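Local atomic coordinates of VAO-type flavoprotein oxidase VAO615 (Myceliophthora thermophila, PDB entry 6F73), a protein that binds one FAD bicovalently and probably acts as a secreted flavoprotein oxidase that reacts rapidly with oxygen once reduced, its substrate still being unidentified. Residues 121-126 and 162-167; 58-63 and 92-97; 156-161 and 516-521. All coordinates share one frame; numbering follows the deposited sequence.

The three contacts lead from a loop cluster to the FAD. Contacts 1 and 2, with centres about 12 Å apart, touch through Tyr123, whose OH lies 2.8 Å from Asp97 OD2 in a probable hydrogen bond. Contacts 1 and 3, about 16 Å apart between centres, draw on consecutive segments, 156-161 and 162-167, and both hold the FAD pyrophosphate; their pairings alternate along the chain, and Ser163 OG packs 3.6 Å from Gly156 CA. Contacts 2 and 3 do not touch, though their nearest atoms are about 4 Å apart; their centres are about 20 Å apart. Contact 3 alone reaches the flavin ring, whereas the Asp97 side chain of contact 2 stays about 10 Å from the cofactor.

Contact 1: residues 121-126 and 162-167; sequences GNYPSY and KSTGKG. With FAD (flavin-adenine dinucleotide), chain E; NAG (2-acetamido-2-deoxy-beta-D-glucopyranose), chain C.
Thr164 OG1 donates a hydrogen bond to Asn122 O at 2.7 Å. With OG1 anti to the backbone N (chi1 -166°), the hydroxyl faces the other loop and meets the carbonyl from above its plane, 47° out of it, so no lone pair is addressed squarely. The same OG1 lies 3.5 Å from Pro124 CD, the two side chains crossing at about a right angle. Close packing continues at Pro124 CA, which makes a CA-H...O contact of 3.4 Å with Gly165 O. The partly exposed side is looser. There Lys166 CB and CG pass beside Gly121 O, and NZ at the end of the extended chain is hydrogen-bonded to Thr568 O, while one water bridges Asn122 OD1 and Lys166 N. Asn122 ND2 donates to O7 of an N-acetylglucosamine at 3.0 Å (157° at the hydrogen) as well as to Phe103 O. A second water, among buried residues, is gripped by Tyr123 O, Ser125 OG and Gly167 N, each at 2.7 Å, and spans the backbones where they do not bond directly. At the other end Ser163 OG donates to FAD O1A at 2.8 Å. Both loops lead into the mixed four-stranded sheet: the first runs into strand 126-129, the second into its parallel neighbour, strand 169-172. On the far side of strand 126-129 lies strand 54-56, just beyond which Thr57 bonds to Pro124 O.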
loop_
_atom_site.group_PDB
_atom_site.type_symbol
_atom_site.label_atom_id
_atom_site.label_comp_id
_atom_site.label_asym_id
_atom_site.label_seq_id
_atom_site.Cartn_x
_atom_site.Cartn_y
_atom_site.Cartn_z
ATOM N N GLY A 121 14.000 13.389 13.203
ATOM C CA GLY A 121 14.656 12.648 12.135
ATOM C C GLY A 121 13.925 12.825 10.824
ATOM O O GLY A 121 13.813 13.939 10.319
ATOM N N ASN A 122 13.385 11.730 10.305
ATOM C CA ASN A 122 12.650 11.742 9.046
ATOM C C ASN A 122 11.233 12.299 9.160
ATOM O O ASN A 122 10.602 12.557 8.141
ATOM C CB ASN A 122 12.579 10.325 8.466
ATOM C CG ASN A 122 13.923 9.820 7.985
ATOM O OD1 ASN A 122 14.725 10.575 7.425
ATOM N ND2 ASN A 122 14.164 8.523 8.169
ATOM N N TYR A 123 10.720 12.445 10.383
ATOM C CA TYR A 123 9.364 12.965 10.595
ATOM C C TYR A 123 9.289 14.434 10.209
ATOM O O TYR A 123 10.279 15.162 10.341
ATOM C CB TYR A 123 8.933 12.784 12.053
ATOM C CG TYR A 123 8.560 11.375 12.449
ATOM C CD1 TYR A 123 8.807 10.273 11.617
ATOM C CD2 TYR A 123 7.960 11.137 13.674
ATOM C CE1 TYR A 123 8.447 8.996 11.998
ATOM C CE2 TYR A 123 7.604 9.856 14.066
ATOM C CZ TYR A 123 7.842 8.785 13.227
ATOM O OH TYR A 123 7.471 7.503 13.604
ATOM N N PRO A 124 8.112 14.877 9.726
ATOM C CA PRO A 124 7.947 16.287 9.391
ATOM C C PRO A 124 7.982 17.171 10.637
ATOM O O PRO A 124 7.648 16.713 11.738
ATOM C CB PRO A 124 6.567 16.333 8.743
ATOM C CG PRO A 124 5.830 15.214 9.372
ATOM C CD PRO A 124 6.850 14.136 9.566
ATOM N N SER A 125 8.392 18.424 10.457
ATOM C CA SER A 125 8.448 19.367 11.571
ATOM C C SER A 125 7.067 19.859 12.024
ATOM O O SER A 125 6.851 20.111 13.223
ATOM C CB SER A 125 9.350 20.543 11.219
ATOM O OG SER A 125 10.681 20.107 11.015
ATOM N N TYR A 126 6.142 20.008 11.074
ATOM C CA TYR A 126 4.764 20.431 11.367
ATOM C C TYR A 126 3.778 19.615 10.543
ATOM O O TYR A 126 4.091 19.164 9.430
ATOM C CB TYR A 126 4.557 21.927 11.074
ATOM C CG TYR A 126 5.317 22.860 12.003
ATOM C CD1 TYR A 126 4.798 23.231 13.238
ATOM C CD2 TYR A 126 6.552 23.389 11.630
ATOM C CE1 TYR A 126 5.502 24.089 14.087
ATOM C CE2 TYR A 126 7.269 24.223 12.476
ATOM C CZ TYR A 126 6.748 24.564 13.708
ATOM O OH TYR A 126 7.455 25.413 14.531
ATOM N N LYS A 162 7.396 7.386 1.632
ATOM C CA LYS A 162 6.869 8.466 0.788
ATOM C C LYS A 162 5.872 9.372 1.511
ATOM O O LYS A 162 5.484 10.407 0.963
ATOM C CB LYS A 162 6.210 7.886 -0.465
ATOM C CG LYS A 162 7.150 7.079 -1.347
ATOM C CD LYS A 162 6.407 6.150 -2.293
ATOM C CE LYS A 162 5.652 6.919 -3.357
ATOM N NZ LYS A 162 5.110 5.988 -4.369
ATOM N N SER A 163 5.447 8.993 2.718
ATOM C CA SER A 163 4.511 9.815 3.500
ATOM C C SER A 163 5.180 10.494 4.709
ATOM O O SER A 163 4.508 10.907 5.658
ATOM C CB SER A 163 3.319 8.957 3.927
ATOM O OG SER A 163 3.686 7.945 4.844
ATOM N N THR A 164 6.511 10.606 4.663
ATOM C CA THR A 164 7.257 11.394 5.639
ATOM C C THR A 164 8.437 12.088 4.963
ATOM O O THR A 164 8.783 11.781 3.815
ATOM C CB THR A 164 7.719 10.524 6.825
ATOM O OG1 THR A 164 8.138 11.370 7.894
ATOM C CG2 THR A 164 8.864 9.590 6.445
ATOM N N GLY A 165 9.050 13.018 5.688
ATOM C CA GLY A 165 10.191 13.770 5.156
ATOM C C GLY A 165 10.713 14.809 6.125
ATOM O O GLY A 165 9.918 15.518 6.756
ATOM N N LYS A 166 12.041 14.881 6.245
ATOM C CA LYS A 166 12.720 15.784 7.180
ATOM C C LYS A 166 12.428 17.250 6.878
ATOM O O LYS A 166 12.525 17.679 5.733
ATOM C CB LYS A 166 14.235 15.553 7.139
ATOM C CG LYS A 166 15.055 16.495 8.011
ATOM C CD LYS A 166 16.533 16.100 8.072
ATOM C CE LYS A 166 17.184 16.572 9.369
ATOM N NZ LYS A 166 18.656 16.737 9.262
ATOM N N GLY A 167 12.086 18.006 7.917
ATOM C CA GLY A 167 11.839 19.443 7.795
ATOM C C GLY A 167 10.601 19.838 7.008
ATOM O O GLY A 167 10.459 21.000 6.632
HETATM P PA FAD E . 0.373 6.620 3.349
HETATM O O1A FAD E . 1.771 6.221 3.748
HETATM O O2A FAD E . -0.350 7.589 4.246
HETATM O O5B FAD E . 0.459 7.215 1.860
HETATM C C5B FAD E . 0.974 6.441 0.783
HETATM C C4B FAD E . 1.389 7.320 -0.388
HETATM O O4B FAD E . 0.211 7.893 -0.950
HETATM C C3B FAD E . 2.295 8.476 0.004
HETATM O O3B FAD E . 3.216 8.776 -1.050
HETATM C C2B FAD E . 1.345 9.635 0.195
HETATM O O2B FAD E . 1.969 10.892 -0.058
HETATM C C1B FAD E . 0.271 9.313 -0.825
HETATM N N9A FAD E . -1.042 9.850 -0.422
HETATM C C8A FAD E . -1.835 9.387 0.560
HETATM N N7A FAD E . -2.964 10.126 0.646
HETATM C C5A FAD E . -2.891 11.075 -0.291
HETATM C C6A FAD E . -3.748 12.183 -0.739
HETATM N N6A FAD E . -4.931 12.398 -0.126
HETATM N N1A FAD E . -3.306 12.954 -1.766
HETATM C C2A FAD E . -2.117 12.726 -2.372
HETATM N N3A FAD E . -1.291 11.729 -2.011
HETATM C C4A FAD E . -1.624 10.889 -1.000
HETATM N N1 FAD E . -1.431 -3.001 -0.960
HETATM C C2 FAD E . -2.101 -3.836 -1.788
HETATM O O2 FAD E . -2.200 -3.514 -2.988
HETATM N N3 FAD E . -2.666 -4.979 -1.354
HETATM C C4 FAD E . -2.605 -5.379 -0.077
HETATM O O4 FAD E . -3.151 -6.448 0.261
HETATM C C4X FAD E . -1.888 -4.520 0.902
HETATM N N5 FAD E . -1.772 -4.836 2.209
HETATM C C5X FAD E . -1.106 -4.030 3.078
HETATM C C6 FAD E . -1.011 -4.386 4.433
HETATM C C7 FAD E . -0.322 -3.559 5.343
HETATM C C7M FAD E . -0.230 -3.996 6.791
HETATM C C8 FAD E . 0.316 -2.287 4.841
HETATM C C8M FAD E . 1.015 -1.211 5.666
HETATM C C9 FAD E . 0.195 -1.944 3.503
HETATM C C9A FAD E . -0.477 -2.755 2.589
HETATM N N10 FAD E . -0.606 -2.394 1.222
HETATM C C10 FAD E . -1.289 -3.273 0.359
HETATM C "C1'" FAD E . 0.049 -1.211 0.643
HETATM C "C2'" FAD E . -0.668 0.096 0.504
HETATM O "O2'" FAD E . -1.519 -0.062 -0.630
HETATM C "C3'" FAD E . 0.393 1.167 0.245
HETATM O "O3'" FAD E . 1.368 1.227 1.302
HETATM C "C4'" FAD E . -0.222 2.544 0.047
HETATM O "O4'" FAD E . 0.702 3.366 -0.679
HETATM C "C5'" FAD E . -0.521 3.189 1.381
HETATM O "O5'" FAD E . -1.594 4.105 1.256
HETATM P P FAD E . -1.941 5.041 2.509
HETATM O O1P FAD E . -2.785 4.182 3.416
HETATM O O2P FAD E . -2.495 6.330 1.959
HETATM O O3P FAD E . -0.515 5.267 3.244
HETATM C C1 NAG C . 19.147 6.711 9.159
HETATM C C2 NAG C . 18.844 6.868 7.668
HETATM C C3 NAG C . 20.105 6.831 6.808
HETATM C C4 NAG C . 21.169 7.815 7.310
HETATM C C5 NAG C . 21.330 7.674 8.828
HETATM C C6 NAG C . 22.274 8.742 9.374
HETATM C C7 NAG C . 16.732 6.094 6.684
HETATM C C8 NAG C . 15.947 4.885 6.266
HETATM N N2 NAG C . 17.934 5.833 7.205
HETATM O O3 NAG C . 19.715 7.141 5.464
HETATM O O4 NAG C . 22.450 7.578 6.677
HETATM O O5 NAG C . 20.060 7.764 9.500
HETATM O O6 NAG C . 22.175 8.810 10.802
HETATM O O7 NAG C . 16.280 7.224 6.549
HETATM O O HOH W 1 13.615 12.497 5.296
HETATM O O HOH W 2 11.453 17.547 10.553
#

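Contact 2: residues 58-63 and 92-97; sequences VPQASV and VNAPGD
A chi1 of -89° turns the Asp97 carboxylate toward the backbone of Gln60, whose own side chain leaves with CG anti to the backbone N (chi1 -174°) and runs extended toward Ala94. Residues Pro59 to Ser62 form a type I beta turn, closed by Ser62 N donating to Pro59 O and leading into a 3-10 segment at 62-63; the carboxylate accepts the amide of the turn's second residue. Asp97 OD1 receives Gln60 N at 2.9 Å; the bond is nearly straight, 170° at the hydrogen, and arrives on the syn side, somewhat out of the carboxylate plane. The next amide is served indirectly: water 3 accepts from Ala61 N at 3.1 Å and donates to Asp97 OD2 at 2.7 Å. Two successive N-H groups are thus tied to the two oxygens of one buried acid, which would tend to stabilise its negative charge. Because Tyr123 gives OD2 a second hold, rotation of the carboxylate is fixed from both oxygens. In the acid's own loop, 92-97, the carbonyls of Ala94, Pro95 and Asp97 are gathered by Lys153 NZ, from which all three accept. Gln60 NE2 donates to Thr90 O within helix 89-92. Packing between the loops is modest and includes Pro59 CA, 3.5 Å from Asp97 OD1. At the tip of the glutamine, Gln60 NE2 lies 3.9 Å from the methyl CB of Ala94.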
loop_
_atom_site.group_PDB
_atom_site.type_symbol
_atom_site.label_atom_id
_atom_site.label_comp_id
_atom_site.label_asym_id
_atom_site.label_seq_id
_atom_site.Cartn_x
_atom_site.Cartn_y
_atom_site.Cartn_z
ATOM N N VAL A 58 5.071 15.844 17.506
ATOM C CA VAL A 58 5.526 15.136 18.690
ATOM C C VAL A 58 5.377 13.656 18.366
ATOM O O VAL A 58 4.254 13.139 18.324
ATOM C CB VAL A 58 4.705 15.523 19.935
ATOM C CG1 VAL A 58 5.056 14.626 21.117
ATOM C CG2 VAL A 58 4.946 16.986 20.298
ATOM N N PRO A 59 6.505 12.969 18.112
ATOM C CA PRO A 59 6.408 11.538 17.823
ATOM C C PRO A 59 5.699 10.795 18.944
ATOM O O PRO A 59 5.897 11.113 20.108
ATOM C CB PRO A 59 7.861 11.085 17.726
ATOM C CG PRO A 59 8.630 12.312 17.424
ATOM C CD PRO A 59 7.898 13.437 18.085
ATOM N N GLN A 60 4.867 9.831 18.576
ATOM C CA GLN A 60 4.100 9.027 19.524
ATOM C C GLN A 60 4.958 8.410 20.631
ATOM O O GLN A 60 4.499 8.294 21.767
ATOM C CB GLN A 60 3.338 7.922 18.783
ATOM C CG GLN A 60 2.406 7.117 19.667
ATOM C CD GLN A 60 1.426 6.299 18.872
ATOM O OE1 GLN A 60 1.815 5.386 18.142
ATOM N NE2 GLN A 60 0.145 6.614 19.015
ATOM N N ALA A 61 6.195 8.031 20.295
ATOM C CA ALA A 61 7.116 7.407 21.251
ATOM C C ALA A 61 7.921 8.392 22.111
ATOM O O ALA A 61 8.843 7.980 22.778
ATOM C CB ALA A 61 8.054 6.453 20.524
ATOM N N SER A 62 7.573 9.679 22.108
ATOM C CA SER A 62 8.161 10.633 23.049
ATOM C C SER A 62 7.955 10.205 24.505
ATOM O O SER A 62 8.827 10.450 25.337
ATOM C CB SER A 62 7.580 12.034 22.845
ATOM O OG SER A 62 6.192 12.047 23.165
ATOM N N VAL A 63 6.834 9.549 24.802
ATOM C CA VAL A 63 6.583 8.978 26.139
ATOM C C VAL A 63 7.618 7.947 26.617
ATOM O O VAL A 63 7.624 7.583 27.791
ATOM C CB VAL A 63 5.174 8.340 26.275
ATOM C CG1 VAL A 63 4.077 9.353 25.991
ATOM C CG2 VAL A 63 5.026 7.120 25.391
ATOM N N VAL A 92 -1.616 4.654 13.616
ATOM C CA VAL A 92 -2.155 5.378 12.458
ATOM C C VAL A 92 -2.811 6.716 12.879
ATOM O O VAL A 92 -2.710 7.704 12.155
ATOM C CB VAL A 92 -3.128 4.471 11.653
ATOM C CG1 VAL A 92 -3.913 5.253 10.610
ATOM C CG2 VAL A 92 -2.357 3.343 10.972
ATOM N N ASN A 93 -3.443 6.751 14.059
ATOM C CA ASN A 93 -4.043 7.986 14.603
ATOM C C ASN A 93 -3.057 9.084 14.986
ATOM O O ASN A 93 -3.479 10.223 15.192
ATOM C CB ASN A 93 -4.913 7.684 15.831
ATOM C CG ASN A 93 -6.235 7.042 15.476
ATOM O OD1 ASN A 93 -6.616 6.971 14.309
ATOM N ND2 ASN A 93 -6.948 6.568 16.489
ATOM N N ALA A 94 -1.769 8.755 15.108
ATOM C CA ALA A 94 -0.745 9.753 15.459
ATOM C C ALA A 94 -0.407 10.700 14.283
ATOM O O ALA A 94 -0.095 10.223 13.189
ATOM C CB ALA A 94 0.515 9.068 15.965
ATOM N N PRO A 95 -0.437 12.035 14.517
ATOM C CA PRO A 95 -0.249 13.019 13.438
ATOM C C PRO A 95 1.035 12.886 12.619
ATOM O O PRO A 95 0.975 12.849 11.386
ATOM C CB PRO A 95 -0.259 14.365 14.172
ATOM C CG PRO A 95 -0.993 14.119 15.433
ATOM C CD PRO A 95 -0.747 12.694 15.805
ATOM N N GLY A 96 2.175 12.832 13.295
ATOM C CA GLY A 96 3.470 12.916 12.630
ATOM C C GLY A 96 4.178 11.604 12.355
ATOM O O GLY A 96 5.283 11.607 11.796
ATOM N N ASP A 97 3.555 10.488 12.733
ATOM C CA ASP A 97 4.216 9.185 12.717
ATOM C C ASP A 97 4.049 8.441 11.415
ATOM O O ASP A 97 3.169 8.731 10.605
ATOM C CB ASP A 97 3.721 8.283 13.867
ATOM C CG ASP A 97 4.517 8.471 15.131
ATOM O OD1 ASP A 97 4.332 9.520 15.769
ATOM O OD2 ASP A 97 5.335 7.587 15.484
HETATM O O HOH W 3 7.264 7.921 17.345
#

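Contact 3: residues 156-161 and 516-521; sequences GHDYLG and YLNEAN. With FAD (flavin-adenine dinucleotide), chain E.
Tyr159 packs against Asn518 and Ala520 with its inner atoms and against the flavin with its outer ones. Its CG is anti to the carbonyl carbon (chi1 -68°), which carries the ring along the Asn518 carbonyl toward the flavin. Tyr159 CB lies 4.1 Å from Ala520 O. CD2 presents the ring edge to Asn518 O, 3.5 Å away and in the ring plane, while His157 O sits over one ring face. CE2 approaches FAD C9, and the terminal OH comes 3.3 Å from FAD C8. Leu160 CG packs 3.3 Å from Ala520 O. Water 5 joins the loops, accepting from Tyr159 N and donating to Asn518 O. Asn518 OD1 accepts from FAD O4' at 2.8 Å, and ND2 donates almost straight (174°) to Tyr516 OH, which in turn donates to FAD O2 at 2.8 Å. A leucine in place of Asn518 would probably leave the ribityl O4' without this acceptor and the Tyr516 hydroxyl less firmly oriented toward the flavin. Two residues before Tyr159, His157 ND1 is bonded covalently to FAD C8M at 1.4 Å, and Cys222 supplies the second link. This is a bicovalent flavin site where a PCMH-type FAD-binding domain meets a berberine-bridge-type C-terminal region.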
loop_
_atom_site.group_PDB
_atom_site.type_symbol
_atom_site.label_atom_id
_atom_site.label_comp_id
_atom_site.label_asym_id
_atom_site.label_seq_id
_atom_site.Cartn_x
_atom_site.Cartn_y
_atom_site.Cartn_z
ATOM N N GLY A 156 0.361 6.528 7.091
ATOM C CA GLY A 156 1.754 6.195 7.369
ATOM C C GLY A 156 2.155 4.778 6.968
ATOM O O GLY A 156 3.229 4.326 7.353
ATOM N N HIS A 157 1.329 4.089 6.173
ATOM C CA HIS A 157 1.647 2.713 5.745
ATOM C C HIS A 157 2.837 2.576 4.805
ATOM O O HIS A 157 3.398 1.491 4.704
ATOM C CB HIS A 157 0.453 2.020 5.065
ATOM C CG HIS A 157 -0.265 1.055 5.952
ATOM N ND1 HIS A 157 0.219 -0.224 6.246
ATOM C CD2 HIS A 157 -1.460 1.180 6.581
ATOM C CE1 HIS A 157 -0.647 -0.785 7.092
ATOM N NE2 HIS A 157 -1.679 0.021 7.267
ATOM N N ASP A 158 3.208 3.643 4.107
ATOM C CA ASP A 158 4.094 3.497 2.956
ATOM C C ASP A 158 5.430 2.836 3.266
ATOM O O ASP A 158 6.184 3.310 4.126
ATOM C CB ASP A 158 4.385 4.833 2.275
ATOM C CG ASP A 158 4.853 4.643 0.865
ATOM O OD1 ASP A 158 3.992 4.413 -0.021
ATOM O OD2 ASP A 158 6.082 4.673 0.658
ATOM N N TYR A 159 5.703 1.757 2.534
ATOM C CA TYR A 159 6.942 0.987 2.679
ATOM C C TYR A 159 8.192 1.720 2.181
ATOM O O TYR A 159 9.303 1.377 2.604
ATOM C CB TYR A 159 6.828 -0.352 1.946
ATOM C CG TYR A 159 5.835 -1.315 2.557
ATOM C CD1 TYR A 159 6.087 -1.931 3.784
ATOM C CD2 TYR A 159 4.643 -1.625 1.901
ATOM C CE1 TYR A 159 5.173 -2.816 4.341
ATOM C CE2 TYR A 159 3.732 -2.514 2.443
ATOM C CZ TYR A 159 4.000 -3.111 3.659
ATOM O OH TYR A 159 3.083 -3.979 4.192
ATOM N N LEU A 160 8.011 2.705 1.290
ATOM C CA LEU A 160 9.127 3.483 0.727
ATOM C C LEU A 160 9.415 4.821 1.441
ATOM O O LEU A 160 10.302 5.570 1.015
ATOM C CB LEU A 160 8.902 3.720 -0.779
ATOM C CG LEU A 160 8.845 2.447 -1.644
ATOM C CD1 LEU A 160 7.422 1.892 -1.762
ATOM C CD2 LEU A 160 9.423 2.695 -3.033
ATOM N N GLY A 161 8.702 5.113 2.530
ATOM C CA GLY A 161 8.898 6.370 3.266
ATOM C C GLY A 161 8.322 7.602 2.557
ATOM O O GLY A 161 8.689 8.736 2.862
ATOM N N TYR A 516 5.479 -3.803 -8.221
ATOM C CA TYR A 516 4.368 -3.010 -7.728
ATOM C C TYR A 516 4.909 -1.834 -6.931
ATOM O O TYR A 516 5.563 -2.022 -5.907
ATOM C CB TYR A 516 3.469 -3.887 -6.863
ATOM C CG TYR A 516 2.249 -3.218 -6.271
ATOM C CD1 TYR A 516 1.598 -2.155 -6.907
ATOM C CD2 TYR A 516 1.714 -3.690 -5.076
ATOM C CE1 TYR A 516 0.473 -1.569 -6.352
ATOM C CE2 TYR A 516 0.589 -3.114 -4.520
ATOM C CZ TYR A 516 -0.032 -2.062 -5.166
ATOM O OH TYR A 516 -1.134 -1.495 -4.608
ATOM N N LEU A 517 4.628 -0.621 -7.409
ATOM C CA LEU A 517 5.226 0.608 -6.859
ATOM C C LEU A 517 4.913 0.835 -5.375
ATOM O O LEU A 517 5.673 1.525 -4.702
ATOM C CB LEU A 517 4.824 1.841 -7.697
ATOM C CG LEU A 517 3.341 2.278 -7.663
ATOM C CD1 LEU A 517 3.007 3.140 -6.448
ATOM C CD2 LEU A 517 2.961 2.997 -8.953
ATOM N N ASN A 518 3.815 0.258 -4.881
ATOM C CA ASN A 518 3.465 0.329 -3.450
ATOM C C ASN A 518 4.222 -0.643 -2.546
ATOM O O ASN A 518 4.220 -0.466 -1.335
ATOM C CB ASN A 518 1.958 0.095 -3.245
ATOM C CG ASN A 518 1.123 1.364 -3.424
ATOM O OD1 ASN A 518 1.584 2.474 -3.167
ATOM N ND2 ASN A 518 -0.135 1.195 -3.824
ATOM N N GLU A 519 4.850 -1.668 -3.125
ATOM C CA GLU A 519 5.499 -2.734 -2.355
ATOM C C GLU A 519 6.894 -2.969 -2.916
ATOM O O GLU A 519 7.144 -3.888 -3.687
ATOM C CB GLU A 519 4.628 -3.992 -2.375
ATOM C CG GLU A 519 3.292 -3.772 -1.669
ATOM C CD GLU A 519 2.416 -5.004 -1.577
ATOM O OE1 GLU A 519 2.694 -6.011 -2.261
ATOM O OE2 GLU A 519 1.406 -4.932 -0.851
ATOM N N ALA A 520 7.791 -2.074 -2.531
ATOM C CA ALA A 520 9.159 -2.087 -3.010
ATOM C C ALA A 520 10.056 -1.321 -2.051
ATOM O O ALA A 520 9.586 -0.701 -1.090
ATOM C CB ALA A 520 9.225 -1.483 -4.409
ATOM N N ASN A 521 11.351 -1.394 -2.309
ATOM C CA ASN A 521 12.338 -0.783 -1.454
ATOM C C ASN A 521 12.695 0.594 -1.992
ATOM O O ASN A 521 12.916 0.757 -3.190
ATOM C CB ASN A 521 13.579 -1.657 -1.431
ATOM C CG ASN A 521 14.545 -1.254 -0.346
ATOM O OD1 ASN A 521 15.234 -0.240 -0.466
ATOM N ND2 ASN A 521 14.584 -2.030 0.731
HETATM P PA FAD E . 0.373 6.620 3.349
HETATM O O1A FAD E . 1.771 6.221 3.748
HETATM O O2A FAD E . -0.350 7.589 4.246
HETATM O O5B FAD E . 0.459 7.215 1.860
HETATM C C5B FAD E . 0.974 6.441 0.783
HETATM C C4B FAD E . 1.389 7.320 -0.388
HETATM O O4B FAD E . 0.211 7.893 -0.950
HETATM C C3B FAD E . 2.295 8.476 0.004
HETATM O O3B FAD E . 3.216 8.776 -1.050
HETATM C C2B FAD E . 1.345 9.635 0.195
HETATM O O2B FAD E . 1.969 10.892 -0.058
HETATM C C1B FAD E . 0.271 9.313 -0.825
HETATM N N9A FAD E . -1.042 9.850 -0.422
HETATM C C8A FAD E . -1.835 9.387 0.560
HETATM N N7A FAD E . -2.964 10.126 0.646
HETATM C C5A FAD E . -2.891 11.075 -0.291
HETATM C C6A FAD E . -3.748 12.183 -0.739
HETATM N N6A FAD E . -4.931 12.398 -0.126
HETATM N N1A FAD E . -3.306 12.954 -1.766
HETATM C C2A FAD E . -2.117 12.726 -2.372
HETATM N N3A FAD E . -1.291 11.729 -2.011
HETATM C C4A FAD E . -1.624 10.889 -1.000
HETATM N N1 FAD E . -1.431 -3.001 -0.960
HETATM C C2 FAD E . -2.101 -3.836 -1.788
HETATM O O2 FAD E . -2.200 -3.514 -2.988
HETATM N N3 FAD E . -2.666 -4.979 -1.354
HETATM C C4 FAD E . -2.605 -5.379 -0.077
HETATM O O4 FAD E . -3.151 -6.448 0.261
HETATM C C4X FAD E . -1.888 -4.520 0.902
HETATM N N5 FAD E . -1.772 -4.836 2.209
HETATM C C5X FAD E . -1.106 -4.030 3.078
HETATM C C6 FAD E . -1.011 -4.386 4.433
HETATM C C7 FAD E . -0.322 -3.559 5.343
HETATM C C7M FAD E . -0.230 -3.996 6.791
HETATM C C8 FAD E . 0.316 -2.287 4.841
HETATM C C8M FAD E . 1.015 -1.211 5.666
HETATM C C9 FAD E . 0.195 -1.944 3.503
HETATM C C9A FAD E . -0.477 -2.755 2.589
HETATM N N10 FAD E . -0.606 -2.394 1.222
HETATM C C10 FAD E . -1.289 -3.273 0.359
HETATM C "C1'" FAD E . 0.049 -1.211 0.643
HETATM C "C2'" FAD E . -0.668 0.096 0.504
HETATM O "O2'" FAD E . -1.519 -0.062 -0.630
HETATM C "C3'" FAD E . 0.393 1.167 0.245
HETATM O "O3'" FAD E . 1.368 1.227 1.302
HETATM C "C4'" FAD E . -0.222 2.544 0.047
HETATM O "O4'" FAD E . 0.702 3.366 -0.679
HETATM C "C5'" FAD E . -0.521 3.189 1.381
HETATM O "O5'" FAD E . -1.594 4.105 1.256
HETATM P P FAD E . -1.941 5.041 2.509
HETATM O O1P FAD E . -2.785 4.182 3.416
HETATM O O2P FAD E . -2.495 6.330 1.959
HETATM O O3P FAD E . -0.515 5.267 3.244
HETATM O O HOH W 4 3.426 4.509 -2.733
HETATM O O HOH W 5 3.653 1.769 0.018
#